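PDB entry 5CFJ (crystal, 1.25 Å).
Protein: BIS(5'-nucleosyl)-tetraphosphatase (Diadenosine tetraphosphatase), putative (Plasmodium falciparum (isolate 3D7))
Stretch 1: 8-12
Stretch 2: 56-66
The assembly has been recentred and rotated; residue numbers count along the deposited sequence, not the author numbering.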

ATOM      1  N   ALA A   8      -3.851  -0.978 -11.724  1.00 14.76           N
ATOM      2  CA  ALA A   8      -4.323  -0.625 -10.396  1.00 13.43           C
ATOM      3  C   ALA A   8      -3.494   0.498  -9.804  1.00 12.74           C
ATOM      4  O   ALA A   8      -2.383   0.781 -10.257  1.00 12.58           O
ATOM      5  CB  ALA A   8      -4.301  -1.839  -9.476  1.00 15.53           C
ATOM      6  N   PHE A   9      -4.050   1.112  -8.767  1.00 12.25           N
ATOM      7  CA  PHE A   9      -3.506   2.311  -8.160  1.00 11.74           C
ATOM      8  C   PHE A   9      -3.758   2.233  -6.670  1.00 10.96           C
ATOM      9  O   PHE A   9      -4.858   1.882  -6.238  1.00 12.67           O
ATOM     10  CB  PHE A   9      -4.163   3.556  -8.769  1.00 13.48           C
ATOM     11  CG  PHE A   9      -4.034   3.607 -10.256  1.00 13.74           C
ATOM     12  CD1 PHE A   9      -4.946   2.951 -11.063  1.00 14.05           C
ATOM     13  CD2 PHE A   9      -2.951   4.238 -10.850  1.00 15.15           C
ATOM     14  CE1 PHE A   9      -4.800   2.954 -12.435  1.00 16.07           C
ATOM     15  CE2 PHE A   9      -2.806   4.241 -12.221  1.00 16.10           C
ATOM     16  CZ  PHE A   9      -3.736   3.604 -13.009  1.00 16.60           C
ATOM     17  N   GLY A  10      -2.749   2.561  -5.877  1.00 11.36           N
ATOM     18  CA  GLY A  10      -2.892   2.485  -4.441  1.00 12.52           C
ATOM     19  C   GLY A  10      -2.051   3.487  -3.699  1.00 11.35           C
ATOM     20  O   GLY A  10      -1.156   4.124  -4.259  1.00 11.53           O
ATOM     21  N   ILE A  11      -2.353   3.630  -2.419  1.00 11.44           N
ATOM     22  CA  ILE A  11      -1.545   4.459  -1.544  1.00 11.70           C
ATOM     23  C   ILE A  11      -0.622   3.536  -0.764  1.00 11.25           C
ATOM     24  O   ILE A  11      -1.079   2.621  -0.077  1.00 12.30           O
ATOM     25  CB  ILE A  11      -2.390   5.310  -0.565  1.00 12.05           C
ATOM     26  CG1 ILE A  11      -3.314   6.280  -1.319  1.00 13.76           C
ATOM     27  CG2 ILE A  11      -1.481   6.052   0.424  1.00 12.13           C
ATOM     28  CD1 ILE A  11      -2.573   7.393  -2.071  1.00 14.41           C
ATOM     29  N   LEU A  12       0.680   3.754  -0.894  1.00 11.23           N
ATOM     30  CA  LEU A  12       1.636   3.123   0.001  1.00 11.29           C
ATOM     31  C   LEU A  12       1.665   3.982   1.257  1.00 11.11           C
ATOM     32  O   LEU A  12       2.372   4.991   1.337  1.00 11.70           O
ATOM     33  CB  LEU A  12       3.016   2.997  -0.643  1.00 11.91           C
ATOM     34  CG  LEU A  12       4.085   2.344   0.227  1.00 12.81           C
ATOM     35  CD1 LEU A  12       3.680   0.915   0.576  1.00 14.00           C
ATOM     36  CD2 LEU A  12       5.430   2.382  -0.488  1.00 14.40           C
ATOM     37  N   SER A  56      -7.872  10.431 -11.978  1.00 19.91           N
ATOM     38  CA  SER A  56      -6.431  10.299 -12.082  1.00 19.40           C
ATOM     39  C   SER A  56      -6.008   9.052 -11.308  1.00 17.12           C
ATOM     40  O   SER A  56      -6.761   8.542 -10.474  1.00 17.06           O
ATOM     41  CB  SER A  56      -5.733  11.523 -11.508  1.00 21.27           C
ATOM     42  OG  SER A  56      -6.019  11.611 -10.121  1.00 20.24           O
ATOM     43  N   GLY A  57      -4.792   8.571 -11.547  1.00 16.59           N
ATOM     44  CA  GLY A  57      -4.270   7.461 -10.764  1.00 16.21           C
ATOM     45  C   GLY A  57      -4.325   7.764  -9.271  1.00 14.95           C
ATOM     46  O   GLY A  57      -4.705   6.914  -8.461  1.00 15.07           O
ATOM     47  N   LEU A  58      -3.974   8.993  -8.903  1.00 15.34           N
ATOM     48  CA  LEU A  58      -3.974   9.392  -7.502  1.00 15.58           C
ATOM     49  C   LEU A  58      -5.387   9.374  -6.925  1.00 15.17           C
ATOM     50  O   LEU A  58      -5.599   8.906  -5.811  1.00 15.33           O
ATOM     51  CB  LEU A  58      -3.346  10.778  -7.341  1.00 18.23           C
ATOM     52  CG  LEU A  58      -3.248  11.301  -5.910  1.00 21.28           C
ATOM     53  CD1 LEU A  58      -2.411  10.367  -5.050  1.00 22.29           C
ATOM     54  CD2 LEU A  58      -2.669  12.707  -5.898  1.00 23.90           C
ATOM     55  N   GLU A  59      -6.364   9.877  -7.675  1.00 16.23           N
ATOM     56  CA  GLU A  59      -7.746   9.831  -7.211  1.00 16.49           C
ATOM     57  C   GLU A  59      -8.205   8.395  -6.975  1.00 15.29           C
ATOM     58  O   GLU A  59      -8.860   8.101  -5.976  1.00 15.54           O
ATOM     59  CB  GLU A  59      -8.674  10.539  -8.203  1.00 17.06           C
ATOM     60  CG  GLU A  59      -8.592  12.060  -8.124  1.00 20.36           C
ATOM     61  CD  GLU A  59      -9.362  12.764  -9.223  1.00 23.58           C
ATOM     62  OE1 GLU A  59      -9.542  12.185 -10.313  1.00 23.82           O
ATOM     63  OE2 GLU A  59      -9.792  13.909  -8.993  1.00 26.82           O
ATOM     64  N   THR A  60      -7.845   7.498  -7.884  1.00 14.84           N
ATOM     65  CA  THR A  60      -8.185   6.089  -7.708  1.00 13.46           C
ATOM     66  C   THR A  60      -7.545   5.550  -6.429  1.00 13.45           C
ATOM     67  O   THR A  60      -8.196   4.896  -5.626  1.00 13.37           O
ATOM     68  CB  THR A  60      -7.728   5.250  -8.910  1.00 14.05           C
ATOM     69  OG1 THR A  60      -8.442   5.676 -10.078  1.00 15.71           O
ATOM     70  CG2 THR A  60      -7.964   3.765  -8.670  1.00 13.37           C
ATOM     71  N   ALA A  61      -6.267   5.850  -6.233  1.00 13.23           N
ATOM     72  CA  ALA A  61      -5.545   5.375  -5.063  1.00 13.05           C
ATOM     73  C   ALA A  61      -6.208   5.865  -3.769  1.00 12.55           C
ATOM     74  O   ALA A  61      -6.415   5.091  -2.829  1.00 12.78           O
ATOM     75  CB  ALA A  61      -4.114   5.823  -5.123  1.00 13.19           C
ATOM     76  N   VAL A  62      -6.553   7.152  -3.729  1.00 12.49           N
ATOM     77  CA  VAL A  62      -7.192   7.734  -2.557  1.00 13.71           C
ATOM     78  C   VAL A  62      -8.546   7.086  -2.283  1.00 12.75           C
ATOM     79  O   VAL A  62      -8.852   6.706  -1.147  1.00 12.83           O
ATOM     80  CB  VAL A  62      -7.351   9.256  -2.724  1.00 14.44           C
ATOM     81  CG1 VAL A  62      -8.280   9.828  -1.656  1.00 15.73           C
ATOM     82  CG2 VAL A  62      -5.979   9.932  -2.677  1.00 15.94           C
ATOM     83  N   ARG A  63      -9.355   6.926  -3.327  1.00 12.82           N
ATOM     84  CA  ARG A  63     -10.658   6.301  -3.142  1.00 14.10           C
ATOM     85  C   ARG A  63     -10.548   4.857  -2.666  1.00 12.60           C
ATOM     86  O   ARG A  63     -11.246   4.456  -1.743  1.00 13.22           O
ATOM     87  CB  ARG A  63     -11.470   6.344  -4.426  1.00 14.73           C
ATOM     88  CG  ARG A  63     -12.846   5.686  -4.266  1.00 15.41           C
ATOM     89  CD  ARG A  63     -13.653   5.642  -5.569  1.00 15.34           C
ATOM     90  NE  ARG A  63     -12.820   5.214  -6.691  1.00 16.54           N
ATOM     91  CZ  ARG A  63     -12.426   3.962  -6.900  1.00 15.97           C
ATOM     92  NH1 ARG A  63     -12.792   2.990  -6.066  1.00 17.00           N
ATOM     93  NH2 ARG A  63     -11.642   3.685  -7.931  1.00 17.26           N
ATOM     94  N   GLU A  64      -9.679   4.074  -3.298  1.00 13.06           N
ATOM     95  CA  GLU A  64      -9.526   2.679  -2.899  1.00 13.78           C
ATOM     96  C   GLU A  64      -9.014   2.565  -1.467  1.00 13.10           C
ATOM     97  O   GLU A  64      -9.446   1.697  -0.714  1.00 13.57           O
ATOM     98  CB  GLU A  64      -8.596   1.946  -3.866  1.00 14.56           C
ATOM     99  CG  GLU A  64      -9.209   1.754  -5.241  1.00 16.81           C
ATOM    100  CD  GLU A  64     -10.250   0.658  -5.261  1.00 21.43           C
ATOM    101  OE1 GLU A  64     -10.172  -0.236  -4.398  1.00 23.11           O
ATOM    102  OE2 GLU A  64     -11.130   0.683  -6.146  1.00 24.36           O
ATOM    103  N   THR A  65      -8.117   3.465  -1.082  1.00 13.02           N
ATOM    104  CA  THR A  65      -7.621   3.464   0.287  1.00 13.22           C
ATOM    105  C   THR A  65      -8.757   3.757   1.264  1.00 13.28           C
ATOM    106  O   THR A  65      -8.906   3.075   2.283  1.00 12.82           O
ATOM    107  CB  THR A  65      -6.478   4.469   0.433  1.00 13.13           C
ATOM    108  OG1 THR A  65      -5.395   4.012  -0.385  1.00 14.25           O
ATOM    109  CG2 THR A  65      -6.003   4.578   1.880  1.00 14.53           C
ATOM    110  N   LEU A  66      -9.592   4.738   0.930  1.00 13.58           N
ATOM    111  CA  LEU A  66     -10.745   5.047   1.765  1.00 13.62           C
ATOM    112  C   LEU A  66     -11.707   3.852   1.865  1.00 13.47           C
ATOM    113  O   LEU A  66     -12.175   3.508   2.946  1.00 13.79           O
ATOM    114  CB  LEU A  66     -11.463   6.277   1.219  1.00 14.86           C
ATOM    115  CG  LEU A  66     -12.754   6.698   1.915  1.00 16.35           C
ATOM    116  CD1 LEU A  66     -12.528   6.973   3.395  1.00 17.09           C
ATOM    117  CD2 LEU A  66     -13.308   7.927   1.223  1.00 18.45           C
TER

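How do the two backbones lie against each other? Residues 8-12 are a length of extended strand, and residues 57-66 are helix, with Ser56 just ahead of it; the helix crosses the strand at 66° between their N-to-C directions. The axes approach to 6.0 Å, a very short distance for a helix on a strand, and the nearest CA atoms are those of Gly10 and Ala61, 4.0 Å apart. Ala61 turns only a methyl group toward the strand, and Ala61 CB rests 3.4 Å from Gly10 C, directly on the strand backbone. No hydrogen bond links the two stretches, and the contact is one of close packing.

What does the strand send toward the helix around this point? Strand alternation places Phe9 and Ile11 on the same side, both pointing toward the helix, while Leu12 points away. Phe9 covers the early turns. Phe9 CB lies 3.4 Å from Gly57 O and 3.8 Å from Thr60 CG2, and the Phe9 ring meets Gly57 CA and the Thr60 methyl group obliquely. The absence of a side chain at Gly57 matters here: an ideal CB on that residue would fall 2.9 Å from Phe9 CD2, a clash. The strand backbone joins in as well, with Phe9 O 3.7 Å from Ala61 CA, and Phe9 CB and Ala61 CB, 4.3 Å apart, add a looser apolar contact.

How does Ile11 fit the next part of the helix? With both chi angles in m, Ile11 CD1 lies among three apolar side chains: 3.8 Å from Ala61 CB, 4.2 Å from Leu58 CD1 and 4.3 Å from Val62 CG2. Leu58 and Val62 both have CA-to-CB bonds pointing away from the strand, yet the end of the Leu58 side chain comes back near enough to take part. Ile11 CG1 also sits 3.2 Å from Thr65 OG1 and 3.6 Å from Ala61 O. These are van der Waals contacts, since a carbon of an isoleucine side chain offers no conventional donor. The polar atoms it touches are already paired with each other: Thr65 OG1 donates to Ala61 O at 2.9 Å, turning the hydroxyl back onto its own helix and leaving it well suited to an apolar neighbour.

What bonds lie within the helix stretch? Regular backbone bonds run along it, among them Ala61 N to Gly57 O and Thr65 N to Ala61 O, both 2.9 Å. At its start Ser56 is the N-cap: Ser56 OG accepts from Glu59 N at 3.0 Å, and Ser56 N donates in return to Glu59 OE1 at 2.9 Å, so each residue satisfies an amide of the other. Farther along, Arg63 NH1 and Glu64 OE2 form a salt bridge of 2.8 Å. Ser56, Glu59 and Arg63 do not touch the strand; Glu64 reaches it only loosely, Glu64 CB lying 4.4 Å from Phe9 O.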